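Local coordinates for protein Non-structural maintenance of chromosomes element 1 homolog (Xenopus laevis, PDB 7DG2) that probably acts as a RING-type E3 ubiquitin ligase that, assembled with a MAGE protein, passes ubiquitin from an E2 enzyme to substrates, as part of the SMC5-SMC6 complex, at residues Phe61-Lys66 with Val80-Asn85; Ala95-Glu100 with Gln130-Lys135; Ala117-Ile122 with Gly157-His162; Glu149-Gly154 with Thr163-Glu168; Ile183-Arg188 with Cys200-His205. All blocks are in the same frame, centred on the assembly; numbering follows the deposited sequence.

Contact 1. Residues Phe61-Lys66 with Val80-Asn85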
# COMPACT_ATOMS: atom_id res chain seq x y z
N PHE A 61 -17.12 4.72 -2.72
CA PHE A 61 -16.87 5.33 -1.41
C PHE A 61 -15.39 5.62 -1.21
O PHE A 61 -14.83 5.38 -0.13
CB PHE A 61 -17.43 4.47 -0.29
CG PHE A 61 -18.91 4.24 -0.41
CD1 PHE A 61 -19.80 5.28 -0.16
CD2 PHE A 61 -19.40 3.02 -0.80
CE1 PHE A 61 -21.16 5.08 -0.28
CE2 PHE A 61 -20.77 2.82 -0.92
CZ PHE A 61 -21.65 3.84 -0.66
N MET A 62 -14.75 6.11 -2.26
CA MET A 62 -13.37 6.56 -2.26
C MET A 62 -13.34 7.97 -2.83
O MET A 62 -14.17 8.33 -3.68
CB MET A 62 -12.48 5.62 -3.11
CG MET A 62 -12.55 4.15 -2.67
SD MET A 62 -11.79 3.07 -3.90
CE MET A 62 -10.18 3.80 -3.97
N THR A 63 -12.41 8.79 -2.35
CA THR A 63 -12.26 10.11 -2.97
C THR A 63 -10.83 10.60 -2.78
O THR A 63 -10.12 10.17 -1.88
CB THR A 63 -13.28 11.12 -2.39
OG1 THR A 63 -13.39 12.23 -3.29
CG2 THR A 63 -12.85 11.62 -1.04
N ILE A 64 -10.41 11.48 -3.68
CA ILE A 64 -9.13 12.16 -3.56
C ILE A 64 -9.43 13.51 -2.92
O ILE A 64 -9.98 14.41 -3.57
CB ILE A 64 -8.43 12.32 -4.91
CG1 ILE A 64 -8.13 10.94 -5.51
CG2 ILE A 64 -7.14 13.13 -4.73
CD1 ILE A 64 -7.71 10.98 -7.00
N GLU A 65 -9.10 13.64 -1.64
CA GLU A 65 -9.35 14.85 -0.86
C GLU A 65 -8.13 15.76 -0.86
O GLU A 65 -7.00 15.30 -1.06
CB GLU A 65 -9.71 14.48 0.58
CG GLU A 65 -11.19 14.34 0.83
CD GLU A 65 -11.89 15.69 0.96
OE1 GLU A 65 -11.32 16.71 0.52
OE2 GLU A 65 -13.00 15.74 1.52
N LYS A 66 -8.36 17.05 -0.63
CA LYS A 66 -7.30 18.03 -0.42
C LYS A 66 -7.37 18.56 1.01
O LYS A 66 -8.46 18.77 1.55
CB LYS A 66 -7.41 19.22 -1.38
CG LYS A 66 -7.31 18.89 -2.83
CD LYS A 66 -7.31 20.18 -3.65
CE LYS A 66 -6.23 21.14 -3.18
NZ LYS A 66 -6.26 22.45 -3.89
N VAL A 80 -8.78 8.67 0.19
CA VAL A 80 -9.38 8.32 1.47
C VAL A 80 -10.62 7.46 1.25
O VAL A 80 -11.32 7.56 0.24
CB VAL A 80 -9.72 9.57 2.31
CG1 VAL A 80 -8.45 10.34 2.63
CG2 VAL A 80 -10.71 10.48 1.60
N ASN A 81 -10.87 6.58 2.21
CA ASN A 81 -12.09 5.81 2.26
C ASN A 81 -13.20 6.64 2.90
O ASN A 81 -12.94 7.48 3.77
CB ASN A 81 -11.86 4.53 3.05
CG ASN A 81 -13.10 3.70 3.15
OD1 ASN A 81 -13.80 3.51 2.16
ND2 ASN A 81 -13.39 3.21 4.35
N ARG A 82 -14.43 6.41 2.47
CA ARG A 82 -15.53 7.26 2.90
C ARG A 82 -16.72 6.48 3.43
O ARG A 82 -17.81 7.05 3.59
CB ARG A 82 -15.94 8.20 1.77
CG ARG A 82 -15.04 9.46 1.67
CD ARG A 82 -15.30 10.33 2.90
NE ARG A 82 -14.33 11.38 3.19
CZ ARG A 82 -13.32 11.26 4.06
NH1 ARG A 82 -13.11 10.11 4.70
NH2 ARG A 82 -12.51 12.30 4.30
N VAL A 83 -16.57 5.19 3.75
CA VAL A 83 -17.69 4.40 4.25
C VAL A 83 -17.23 3.43 5.32
O VAL A 83 -16.09 2.95 5.32
CB VAL A 83 -18.42 3.65 3.10
CG1 VAL A 83 -17.57 2.49 2.59
CG2 VAL A 83 -19.79 3.17 3.55
N GLU A 84 -18.12 3.13 6.26
CA GLU A 84 -17.88 2.13 7.28
C GLU A 84 -18.91 1.03 7.07
O GLU A 84 -20.10 1.25 7.30
CB GLU A 84 -17.97 2.75 8.69
CG GLU A 84 -17.15 4.05 8.83
CD GLU A 84 -17.47 4.88 10.08
OE1 GLU A 84 -17.06 4.49 11.19
OE2 GLU A 84 -18.13 5.94 9.94
N ASN A 85 -18.48 -0.14 6.61
CA ASN A 85 -19.43 -1.23 6.35
C ASN A 85 -18.76 -2.58 6.61
O ASN A 85 -17.64 -2.65 7.12
CB ASN A 85 -20.01 -1.10 4.93
CG ASN A 85 -18.98 -1.32 3.84
OD1 ASN A 85 -17.96 -1.98 4.04
ND2 ASN A 85 -19.26 -0.79 2.65
O HOH W 1 -14.91 13.53 1.38

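Contact 2. Residues Ala95-Glu100 with Gln130-Lys135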
# COMPACT_ATOMS: atom_id res chain seq x y z
N ALA A 95 -4.32 -5.92 13.45
CA ALA A 95 -5.14 -6.78 14.28
C ALA A 95 -6.04 -5.95 15.20
O ALA A 95 -5.87 -4.74 15.36
CB ALA A 95 -4.26 -7.72 15.10
N GLU A 96 -7.01 -6.62 15.82
CA GLU A 96 -7.98 -5.92 16.64
C GLU A 96 -7.31 -5.21 17.81
O GLU A 96 -7.63 -4.05 18.09
CB GLU A 96 -9.04 -6.90 17.16
CG GLU A 96 -10.06 -7.29 16.10
CD GLU A 96 -11.22 -8.07 16.67
OE1 GLU A 96 -11.66 -7.75 17.80
OE2 GLU A 96 -11.70 -9.01 16.00
N ASN A 97 -6.37 -5.87 18.49
CA ASN A 97 -5.75 -5.19 19.63
C ASN A 97 -4.86 -4.05 19.17
O ASN A 97 -4.75 -3.03 19.86
CB ASN A 97 -4.97 -6.18 20.52
CG ASN A 97 -3.83 -6.88 19.81
OD1 ASN A 97 -3.72 -6.86 18.59
ND2 ASN A 97 -2.98 -7.53 20.60
N GLU A 98 -4.25 -4.18 17.98
CA GLU A 98 -3.46 -3.09 17.42
C GLU A 98 -4.32 -1.87 17.12
O GLU A 98 -3.90 -0.73 17.36
CB GLU A 98 -2.74 -3.58 16.16
CG GLU A 98 -1.78 -4.73 16.44
CD GLU A 98 -1.05 -5.23 15.21
OE1 GLU A 98 0.12 -5.66 15.33
OE2 GLU A 98 -1.66 -5.21 14.11
N LEU A 99 -5.52 -2.08 16.57
CA LEU A 99 -6.41 -0.96 16.27
C LEU A 99 -7.05 -0.40 17.54
O LEU A 99 -7.35 0.80 17.60
CB LEU A 99 -7.47 -1.40 15.26
CG LEU A 99 -6.86 -1.65 13.88
CD1 LEU A 99 -7.92 -2.07 12.85
CD2 LEU A 99 -6.12 -0.39 13.40
N GLU A 100 -7.24 -1.23 18.58
CA GLU A 100 -7.66 -0.67 19.86
C GLU A 100 -6.61 0.30 20.38
O GLU A 100 -6.95 1.40 20.85
CB GLU A 100 -7.90 -1.79 20.88
CG GLU A 100 -8.53 -1.24 22.17
CD GLU A 100 -8.63 -2.25 23.30
OE1 GLU A 100 -8.64 -1.82 24.48
OE2 GLU A 100 -8.67 -3.47 23.01
N GLN A 130 -8.11 -3.90 27.15
CA GLN A 130 -8.93 -5.04 27.54
C GLN A 130 -8.77 -6.22 26.60
O GLN A 130 -9.40 -7.26 26.82
CB GLN A 130 -10.39 -4.60 27.62
CG GLN A 130 -10.60 -3.43 28.57
CD GLN A 130 -12.00 -2.85 28.51
OE1 GLN A 130 -12.34 -2.13 27.57
NE2 GLN A 130 -12.81 -3.17 29.51
N SER A 131 -7.95 -6.10 25.55
CA SER A 131 -7.70 -7.16 24.59
C SER A 131 -6.37 -7.84 24.89
O SER A 131 -5.73 -7.58 25.92
CB SER A 131 -7.75 -6.58 23.18
OG SER A 131 -7.08 -5.33 23.15
N LYS A 132 -5.94 -8.71 23.98
CA LYS A 132 -4.68 -9.44 24.14
C LYS A 132 -3.52 -8.48 24.34
O LYS A 132 -3.35 -7.54 23.56
CB LYS A 132 -4.44 -10.32 22.91
CG LYS A 132 -3.14 -11.13 22.96
CD LYS A 132 -3.14 -12.17 21.86
CE LYS A 132 -1.88 -13.03 21.88
NZ LYS A 132 -0.72 -12.34 21.24
N LYS A 133 -2.74 -8.70 25.39
CA LYS A 133 -1.71 -7.72 25.76
C LYS A 133 -0.54 -7.75 24.80
O LYS A 133 -0.19 -8.79 24.22
CB LYS A 133 -1.21 -7.98 27.18
CG LYS A 133 -2.18 -7.55 28.25
CD LYS A 133 -2.51 -6.07 28.16
CE LYS A 133 -2.91 -5.55 29.52
NZ LYS A 133 -1.82 -5.81 30.52
N MET A 134 0.06 -6.58 24.61
CA MET A 134 1.21 -6.39 23.74
C MET A 134 2.43 -6.01 24.58
O MET A 134 2.32 -5.17 25.48
CB MET A 134 0.93 -5.29 22.69
CG MET A 134 -0.16 -5.67 21.69
SD MET A 134 -0.52 -4.41 20.44
CE MET A 134 -1.57 -3.29 21.31
N LYS A 135 3.57 -6.63 24.28
CA LYS A 135 4.82 -6.27 24.94
C LYS A 135 5.30 -4.89 24.47
O LYS A 135 4.86 -4.37 23.45
CB LYS A 135 5.89 -7.31 24.63
CG LYS A 135 5.51 -8.74 25.00
CD LYS A 135 5.30 -8.86 26.50
CE LYS A 135 5.03 -10.30 26.92
NZ LYS A 135 4.79 -10.38 28.39

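Contact 3. Residues Ala117-Ile122 with Gly157-His162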
# COMPACT_ATOMS: atom_id res chain seq x y z
N ALA A 117 1.17 12.50 21.75
CA ALA A 117 1.26 11.50 22.81
C ALA A 117 2.70 11.04 22.95
O ALA A 117 3.42 10.94 21.95
CB ALA A 117 0.35 10.30 22.53
N THR A 118 3.16 10.81 24.18
CA THR A 118 4.53 10.36 24.38
C THR A 118 4.61 8.84 24.33
O THR A 118 3.61 8.15 24.47
CB THR A 118 5.05 10.82 25.74
OG1 THR A 118 4.21 10.23 26.74
CG2 THR A 118 4.98 12.33 25.87
N SER A 119 5.83 8.32 24.15
CA SER A 119 6.02 6.87 24.17
C SER A 119 5.50 6.24 25.47
O SER A 119 4.83 5.20 25.44
CB SER A 119 7.49 6.52 23.98
OG SER A 119 7.91 6.82 22.65
N ILE A 120 5.81 6.85 26.61
CA ILE A 120 5.35 6.26 27.87
C ILE A 120 3.82 6.25 27.93
O ILE A 120 3.22 5.28 28.41
CB ILE A 120 5.97 7.01 29.07
CG1 ILE A 120 7.43 6.58 29.24
CG2 ILE A 120 5.17 6.72 30.35
CD1 ILE A 120 8.19 7.35 30.33
N SER A 121 3.18 7.32 27.45
CA SER A 121 1.72 7.35 27.52
C SER A 121 1.12 6.23 26.66
O SER A 121 0.14 5.60 27.07
CB SER A 121 1.18 8.73 27.11
OG SER A 121 1.16 8.92 25.70
N ILE A 122 1.73 5.93 25.51
CA ILE A 122 1.21 4.86 24.66
C ILE A 122 1.46 3.50 25.29
O ILE A 122 0.60 2.60 25.22
CB ILE A 122 1.81 4.96 23.25
CG1 ILE A 122 1.38 6.28 22.62
CG2 ILE A 122 1.31 3.79 22.37
CD1 ILE A 122 2.15 6.66 21.37
N GLY A 157 10.14 10.32 19.79
CA GLY A 157 9.32 9.52 20.68
C GLY A 157 7.99 10.14 21.05
O GLY A 157 7.36 9.69 22.00
N GLU A 158 7.56 11.17 20.34
CA GLU A 158 6.21 11.72 20.50
C GLU A 158 5.48 11.59 19.18
O GLU A 158 6.10 11.66 18.11
CB GLU A 158 6.24 13.17 20.98
CG GLU A 158 7.06 13.33 22.25
CD GLU A 158 6.87 14.66 22.95
OE1 GLU A 158 5.77 15.24 22.85
OE2 GLU A 158 7.83 15.12 23.60
N TYR A 159 4.17 11.39 19.25
CA TYR A 159 3.38 11.03 18.09
C TYR A 159 2.15 11.93 17.98
O TYR A 159 1.46 12.17 18.97
CB TYR A 159 2.92 9.57 18.18
CG TYR A 159 4.08 8.62 18.20
CD1 TYR A 159 4.71 8.28 19.40
CD2 TYR A 159 4.58 8.07 17.02
CE1 TYR A 159 5.78 7.44 19.42
CE2 TYR A 159 5.66 7.21 17.04
CZ TYR A 159 6.25 6.90 18.24
OH TYR A 159 7.33 6.05 18.30
N THR A 160 1.87 12.38 16.76
CA THR A 160 0.60 13.03 16.48
C THR A 160 -0.02 12.34 15.27
O THR A 160 0.58 11.46 14.64
CB THR A 160 0.78 14.55 16.25
OG1 THR A 160 -0.51 15.19 16.22
CG2 THR A 160 1.52 14.81 14.95
N LEU A 161 -1.26 12.71 14.95
CA LEU A 161 -1.92 12.17 13.77
C LEU A 161 -1.27 12.73 12.52
O LEU A 161 -0.98 13.93 12.44
CB LEU A 161 -3.40 12.51 13.78
CG LEU A 161 -4.25 12.02 14.93
CD1 LEU A 161 -5.70 12.35 14.66
CD2 LEU A 161 -4.07 10.52 15.12
N HIS A 162 -1.05 11.87 11.52
CA HIS A 162 -0.58 12.34 10.23
C HIS A 162 -1.67 13.17 9.55
O HIS A 162 -2.86 12.98 9.80
CB HIS A 162 -0.19 11.14 9.34
CG HIS A 162 0.69 11.50 8.18
ND1 HIS A 162 0.21 12.10 7.03
CD2 HIS A 162 2.02 11.34 7.98
CE1 HIS A 162 1.21 12.30 6.18
NE2 HIS A 162 2.32 11.86 6.75

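Contact 4. Residues Glu149-Gly154 with Thr163-Glu168. With ACT (acetate ion), chain D.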
# COMPACT_ATOMS: atom_id res chain seq x y z
N GLU A 149 3.24 3.84 7.52
CA GLU A 149 2.02 3.91 6.72
C GLU A 149 1.35 5.29 6.75
O GLU A 149 0.26 5.44 6.18
CB GLU A 149 1.01 2.85 7.19
CG GLU A 149 1.56 1.45 7.16
CD GLU A 149 1.93 0.99 5.77
OE1 GLU A 149 1.06 1.08 4.87
OE2 GLU A 149 3.09 0.55 5.57
N LYS A 150 1.96 6.27 7.40
CA LYS A 150 1.46 7.65 7.44
C LYS A 150 0.09 7.74 8.12
O LYS A 150 -0.78 8.50 7.70
CB LYS A 150 1.43 8.26 6.04
CG LYS A 150 2.82 8.44 5.47
CD LYS A 150 2.76 8.87 4.02
CE LYS A 150 4.04 9.56 3.60
NZ LYS A 150 5.23 9.00 4.29
N TRP A 151 -0.10 6.98 9.20
CA TRP A 151 -1.22 7.23 10.10
C TRP A 151 -0.80 8.10 11.27
O TRP A 151 -1.57 8.94 11.73
CB TRP A 151 -1.83 5.92 10.64
CG TRP A 151 -2.36 5.08 9.51
CD1 TRP A 151 -1.92 3.84 9.13
CD2 TRP A 151 -3.37 5.47 8.58
NE1 TRP A 151 -2.63 3.42 8.02
CE2 TRP A 151 -3.52 4.40 7.66
CE3 TRP A 151 -4.17 6.61 8.43
CZ2 TRP A 151 -4.44 4.44 6.61
CZ3 TRP A 151 -5.09 6.65 7.37
CH2 TRP A 151 -5.22 5.57 6.48
N LEU A 152 0.43 7.94 11.72
CA LEU A 152 1.00 8.79 12.76
C LEU A 152 2.23 9.49 12.21
O LEU A 152 2.86 9.03 11.25
CB LEU A 152 1.38 7.98 14.01
CG LEU A 152 0.27 7.26 14.77
CD1 LEU A 152 0.84 6.51 15.96
CD2 LEU A 152 -0.80 8.25 15.20
N ILE A 153 2.56 10.62 12.82
CA ILE A 153 3.81 11.34 12.61
C ILE A 153 4.58 11.23 13.91
O ILE A 153 4.00 11.48 14.97
CB ILE A 153 3.56 12.82 12.28
CG1 ILE A 153 3.21 13.01 10.82
CG2 ILE A 153 4.78 13.67 12.66
CD1 ILE A 153 2.95 14.45 10.53
N GLY A 154 5.86 10.89 13.84
CA GLY A 154 6.66 10.64 15.03
C GLY A 154 7.86 11.57 15.09
O GLY A 154 8.56 11.76 14.10
N THR A 163 -1.25 14.09 8.67
CA THR A 163 -2.22 14.79 7.84
C THR A 163 -3.17 13.81 7.15
O THR A 163 -4.38 14.04 7.08
CB THR A 163 -1.50 15.65 6.81
OG1 THR A 163 -0.65 16.58 7.49
CG2 THR A 163 -2.50 16.42 5.95
N ARG A 164 -2.63 12.69 6.65
CA ARG A 164 -3.47 11.68 6.01
C ARG A 164 -4.57 11.20 6.94
O ARG A 164 -5.72 11.01 6.53
CB ARG A 164 -2.62 10.50 5.57
CG ARG A 164 -3.45 9.43 4.83
CD ARG A 164 -2.82 8.07 4.94
NE ARG A 164 -3.47 7.06 4.10
CZ ARG A 164 -2.90 5.90 3.80
NH1 ARG A 164 -1.69 5.62 4.25
NH2 ARG A 164 -3.53 5.02 3.03
N CYS A 165 -4.22 10.98 8.21
CA CYS A 165 -5.20 10.48 9.17
C CYS A 165 -6.28 11.52 9.45
O CYS A 165 -7.47 11.19 9.48
CB CYS A 165 -4.47 10.10 10.46
SG CYS A 165 -5.55 9.27 11.65
N ILE A 166 -5.89 12.78 9.64
CA ILE A 166 -6.88 13.83 9.86
C ILE A 166 -7.80 13.97 8.65
O ILE A 166 -9.03 14.13 8.79
CB ILE A 166 -6.18 15.16 10.21
CG1 ILE A 166 -5.27 14.96 11.41
CG2 ILE A 166 -7.21 16.26 10.42
CD1 ILE A 166 -4.28 16.13 11.65
N MET A 167 -7.24 13.91 7.45
CA MET A 167 -8.05 14.05 6.24
C MET A 167 -9.08 12.94 6.14
O MET A 167 -10.26 13.19 5.87
CB MET A 167 -7.15 14.07 5.01
CG MET A 167 -6.35 15.38 4.86
SD MET A 167 -5.15 15.41 3.52
CE MET A 167 -6.23 15.37 2.08
N GLU A 168 -8.67 11.69 6.40
CA GLU A 168 -9.63 10.60 6.28
C GLU A 168 -10.62 10.56 7.44
O GLU A 168 -11.80 10.25 7.24
CB GLU A 168 -8.90 9.26 6.17
CG GLU A 168 -9.86 8.12 5.85
CD GLU A 168 -9.13 6.85 5.54
OE1 GLU A 168 -8.77 6.12 6.49
OE2 GLU A 168 -8.89 6.59 4.34
C ACT D . -0.34 3.20 2.29
O ACT D . -0.75 2.94 3.47
OXT ACT D . -0.96 3.08 1.19
CH3 ACT D . 1.12 3.77 2.20

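Contact 5. Residues Ile183-Arg188 with Cys200-His205. With ZN (zinc ion), chain G; ZN (zinc ion), chain H.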
# COMPACT_ATOMS: atom_id res chain seq x y z
N ILE A 183 -12.45 22.05 17.74
CA ILE A 183 -12.99 22.59 16.50
C ILE A 183 -12.51 24.03 16.38
O ILE A 183 -12.88 24.88 17.20
CB ILE A 183 -14.52 22.53 16.46
CG1 ILE A 183 -15.00 21.09 16.66
CG2 ILE A 183 -15.05 23.08 15.14
CD1 ILE A 183 -14.57 20.14 15.56
N CYS A 184 -11.67 24.31 15.38
CA CYS A 184 -11.06 25.63 15.22
C CYS A 184 -12.13 26.71 15.16
O CYS A 184 -13.09 26.61 14.39
CB CYS A 184 -10.20 25.68 13.96
SG CYS A 184 -9.45 27.31 13.64
N ASN A 185 -11.97 27.76 15.97
CA ASN A 185 -13.00 28.78 16.03
C ASN A 185 -13.08 29.59 14.74
O ASN A 185 -14.13 30.18 14.46
CB ASN A 185 -12.77 29.70 17.23
CG ASN A 185 -13.97 30.57 17.56
OD1 ASN A 185 -14.99 30.07 18.06
ND2 ASN A 185 -13.86 31.86 17.28
N VAL A 186 -12.02 29.59 13.94
CA VAL A 186 -11.98 30.37 12.70
C VAL A 186 -12.47 29.56 11.51
O VAL A 186 -13.36 30.01 10.77
CB VAL A 186 -10.55 30.91 12.47
CG1 VAL A 186 -10.36 31.36 11.03
CG2 VAL A 186 -10.26 32.05 13.42
N CYS A 187 -11.92 28.37 11.27
CA CYS A 187 -12.28 27.62 10.07
C CYS A 187 -13.28 26.50 10.34
O CYS A 187 -13.79 25.92 9.38
CB CYS A 187 -11.03 27.03 9.40
SG CYS A 187 -10.23 25.72 10.36
N ARG A 188 -13.56 26.18 11.61
CA ARG A 188 -14.55 25.20 12.03
C ARG A 188 -14.18 23.77 11.63
O ARG A 188 -15.06 22.91 11.52
CB ARG A 188 -15.94 25.56 11.50
CG ARG A 188 -16.39 26.98 11.85
CD ARG A 188 -16.71 27.10 13.33
NE ARG A 188 -17.61 26.05 13.78
CZ ARG A 188 -18.94 26.11 13.68
NH1 ARG A 188 -19.68 25.10 14.11
NH2 ARG A 188 -19.53 27.18 13.16
N CYS A 200 -10.77 30.53 28.26
CA CYS A 200 -11.99 29.80 27.92
C CYS A 200 -11.76 28.52 27.14
O CYS A 200 -12.73 27.77 26.92
CB CYS A 200 -12.95 30.70 27.13
SG CYS A 200 -12.51 30.89 25.39
N GLY A 201 -10.54 28.25 26.69
CA GLY A 201 -10.22 26.96 26.11
C GLY A 201 -10.49 26.79 24.63
O GLY A 201 -10.24 25.69 24.10
N ILE A 202 -10.98 27.80 23.93
CA ILE A 202 -11.31 27.60 22.52
C ILE A 202 -10.02 27.44 21.72
O ILE A 202 -8.99 28.05 22.06
CB ILE A 202 -12.17 28.73 21.93
CG1 ILE A 202 -11.44 30.07 22.00
CG2 ILE A 202 -13.55 28.74 22.58
CD1 ILE A 202 -10.84 30.50 20.68
N PRO A 203 -10.03 26.64 20.67
CA PRO A 203 -8.81 26.40 19.89
C PRO A 203 -8.78 27.16 18.58
O PRO A 203 -9.83 27.42 17.98
CB PRO A 203 -8.88 24.89 19.65
CG PRO A 203 -10.35 24.63 19.47
CD PRO A 203 -11.09 25.66 20.33
N LEU A 204 -7.58 27.52 18.12
CA LEU A 204 -7.36 27.96 16.75
C LEU A 204 -6.21 27.16 16.16
O LEU A 204 -5.23 26.90 16.86
CB LEU A 204 -7.03 29.46 16.68
CG LEU A 204 -8.16 30.46 16.93
CD1 LEU A 204 -7.73 31.85 16.47
CD2 LEU A 204 -9.41 30.01 16.21
N HIS A 205 -6.32 26.78 14.89
CA HIS A 205 -5.15 26.28 14.18
C HIS A 205 -4.05 27.32 14.22
O HIS A 205 -4.31 28.53 14.24
CB HIS A 205 -5.47 25.96 12.72
CG HIS A 205 -6.31 24.75 12.51
ND1 HIS A 205 -7.60 24.81 12.01
CD2 HIS A 205 -6.05 23.43 12.71
CE1 HIS A 205 -8.09 23.59 11.92
NE2 HIS A 205 -7.18 22.74 12.34
ZN ZN G . -8.61 26.64 11.56
ZN ZN H . -11.21 32.80 25.25

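Contact 1. Residues Phe61-Lys66 with Val80-Asn85
Thr-63 and Val-80 face each other as an antiparallel hydrogen-bonded pair. Thr-63 N donates to Val-80 O at 3.1 Å, and Val-80 N answers with an almost straight bond (172°) to Thr-63 O at 2.9 Å. Met-62 and Asn-81 form the neighbouring non-hydrogen-bonded pair, with Met-62 CA 3.4 Å from Val-80 O in a CA-H...O contact. The last bond across is Arg-82 N to Phe-61 O, 2.8 Å.

The apolar contacts fall at two places. Val-83 CG2 stands over the centre of the Phe-61 ring, 4.2 Å from the centroid and close to the ring normal, while Val-83 CG1 presses on Phe-61 CB at 3.5 Å. Thr-63 and Val-80 run alongside each other with their CG2 methyls 3.6 Å apart, and Val-80 CG2 also backs the centre of the Arg-82 guanidinium.

Among the polar ends, one water joins Glu-65 OE2 to Arg-82 NE in the guanidinium plane; the charges themselves form no salt bridge. Arg-82 instead spends NH1 and NH2 on the carbonyls of Glu-168 and Met-167.

This hairpin, 62-68 with 75-81, is consistent with the wing of a winged-helix domain: Ile-64 packs on helix 46-57, while Glu-65 and Val-80 touch helix 163-176.

Contact 2. Residues Ala95-Glu100 with Gln130-Lys135
Asn-97 ND2 donates to Lys-132 O at 3.0 Å, and its N-H points straight at the oxygen (179°). The acceptor lies in the Asn-97 amide plane, yet the nitrogen approaches from above the plane of the Lys-132 carbonyl.

Met-134 crosses this amide obliquely. Its CG is 3.5 Å from Asn-97 ND2, and a bend at chi3 (-80°) brings Met-134 CE to 3.5 Å from Asn-97 O, where the methyl meets the backbone of the helix. Farther along, Glu-98 CG lies 4.2 Å from Met-134 SD.

The parts joined are the first turn of helix 96-111 and the loop between helices 119-128 and 136-148, which is consistent with the turn of a helix-turn-helix in a winged-helix domain.

At the other end of the contact, Glu-100 stretches out with its chain extended beyond CG. Glu-100 OE1 takes a weak bond from Gln-130 N at 3.4 Å; OE2 receives the Ser-131 hydroxyl, but the modelled distance is too short to be trusted. Within the helix start, Glu-98 OE2 accepts from Ala-95 N at 2.8 Å; Glu-96 forms a salt bridge with Lys-76 of the Nse4 chain.

Contact 3. Residues Ala117-Ile122 with Gly157-His162
The Tyr-159 ring meets Ser-119 OG at its edge, in the ring plane, with Ser-119 OG 3.9 Å from Tyr-159 CE1. Ala-117 O also lies near that plane at the edge. The Ile-122 side chain crosses that of Tyr-159 at about a right angle and sets Ile-122 CD1 3.6 Å from Tyr-159 CD1. Leu-143 and Val-147 of helix 136-148 touch the same tyrosine.

These segments belong to a small antiparallel sheet of strand order 1-3-2, as in winged-helix domains: short strand 117-118 runs beside 158-161 and passes directly into helix 119-128. Ala-117 and Tyr-159 are the hydrogen-bonded pair, with Ala-117 N to Tyr-159 O and Tyr-159 N to Ala-117 O both at 2.8 Å. Next to them the side chains of Thr-118 and Glu-158 leave the neighbouring strands in the same direction and touch only lightly.

Where strand becomes helix, Gly-157 O takes the Ser-119 hydroxyl OG at 3.0 Å and a weak bond from Ser-119 N. Ser-119 OG is anti to its carbonyl carbon (chi1 -69°), which turns it toward that oxygen. Thr-118 is the N-cap, its OG1 accepting from Ser-121 N at 3.2 Å. Thr-118 O in turn is gripped twice, by Ile-122 N and by Ser-121 OG, the latter at 2.8 Å and tilted 17° from the carbonyl plane.

Contact 4. Residues Glu149-Gly154 with Thr163-Glu168
Arg-164 lays its guanidinium nearly flat on the Trp-151 indole, planes 21° apart, and this is the tight part of the contact. Arg-164 NE is 3.3 Å from Trp-151 CH2, and CD sits over the six-membered ring. Arg-164 CZ lies 4.0 Å from the centroid of that Trp-151 ring but well off its normal, an off-centre cation-pi contact. Arg-164 CG stands anti to the backbone N (chi1 -177°), and the chain is extended from there to NE. At the indole edge Cys-165 CB packs near the ring plane, itself 3.4 Å from Trp-151 O. Glu-168 OE1 approaches Trp-151 CH2 obliquely while accepting from Met-71 N and Leu-72 N of the Nse4 chain.

Helix 136-148 ends in a Schellman motif at Lys-150, and Trp-151 leads into strand 152-155. Hairpin 152-155/158-161 would be the wing that follows the helix-turn-helix, before helix 163-176 begins. Lys-150 O is buried against Arg-164 CB at 3.5 Å with no polar partner in the model.

The looser side lies beyond the arginine tip. There Arg-164 NH1 gives a straight bond (169°) to acetate O at 2.9 Å, in the guanidinium plane; the acetate probably came from the crystallisation liquor. The acetate O also lies 2.9 Å from Glu-149 OE1, which stays 5.3 Å from Arg-164 NH1.

Contact 5. Residues Ile183-Arg188 with Cys200-His205
Cys-184, Cys-187 and His-205 converge on one zinc ion, with Cys-208 as the fourth ligand. Their approaches differ. Cys-184 SG is anti to its backbone N (chi1 177°) and binds the zinc at 2.3 Å; Cys-187 SG lies between its backbone N and carbonyl carbon (chi1 69°) and reaches the same ion. The imidazole of His-205 bonds the zinc through ND1 at 2.1 Å, with Cys-187 SG in the ring plane at its edge and Cys-184 CB oblique to it.

Beside the metal, Val-186 and Leu-204 cross at about a right angle, and Val-186 CG2 is 3.6 Å from Leu-204 CD2. Leu-204 CD2 also packs on the turn at Asn-185 N, which donates to Pro-203 O at 3.0 Å.

Cys-200, farther along, binds the second zinc with Cys-197, Cys-221 and Cys-224. Ligand pairs one and three share one ion, pairs two and four the other: the cross-brace of a RING domain.

Cys-184 SG accepts three N-H bonds: from Val-186 N and His-205 N, each at 3.4 Å, and from Cys-187 N at 3.6 Å. Such bonds would spread the negative charge of a zinc-bound thiolate, and the bond of His-205 NE2 to Val-190 O would hold the ring's rotation while ND1 binds the metal.

In the fold
Contact 4 is the buried one, near the centre of the chain; contacts 1, 3 and 5 are partly buried, and contact 2 lies at the surface. Contacts 3 and 4 share a sheet, through neighbouring strands 158-161 and 152-155. Contact 1 reaches contact 4 through Arg-82, which ties the wing-like hairpin to helix 163-176, and Nse4 residues touch both. Contact 3 holds the start of helix 119-128 and contact 2 the loop after its end; the centres of the two contacts are about 17 Å apart. The chemistry follows the place: strand ladders in contacts 1 and 3, a cation-pi stack in contact 4, side-chain bonds to a loop in contact 2, and zinc in contact 5, in the RING-like domain.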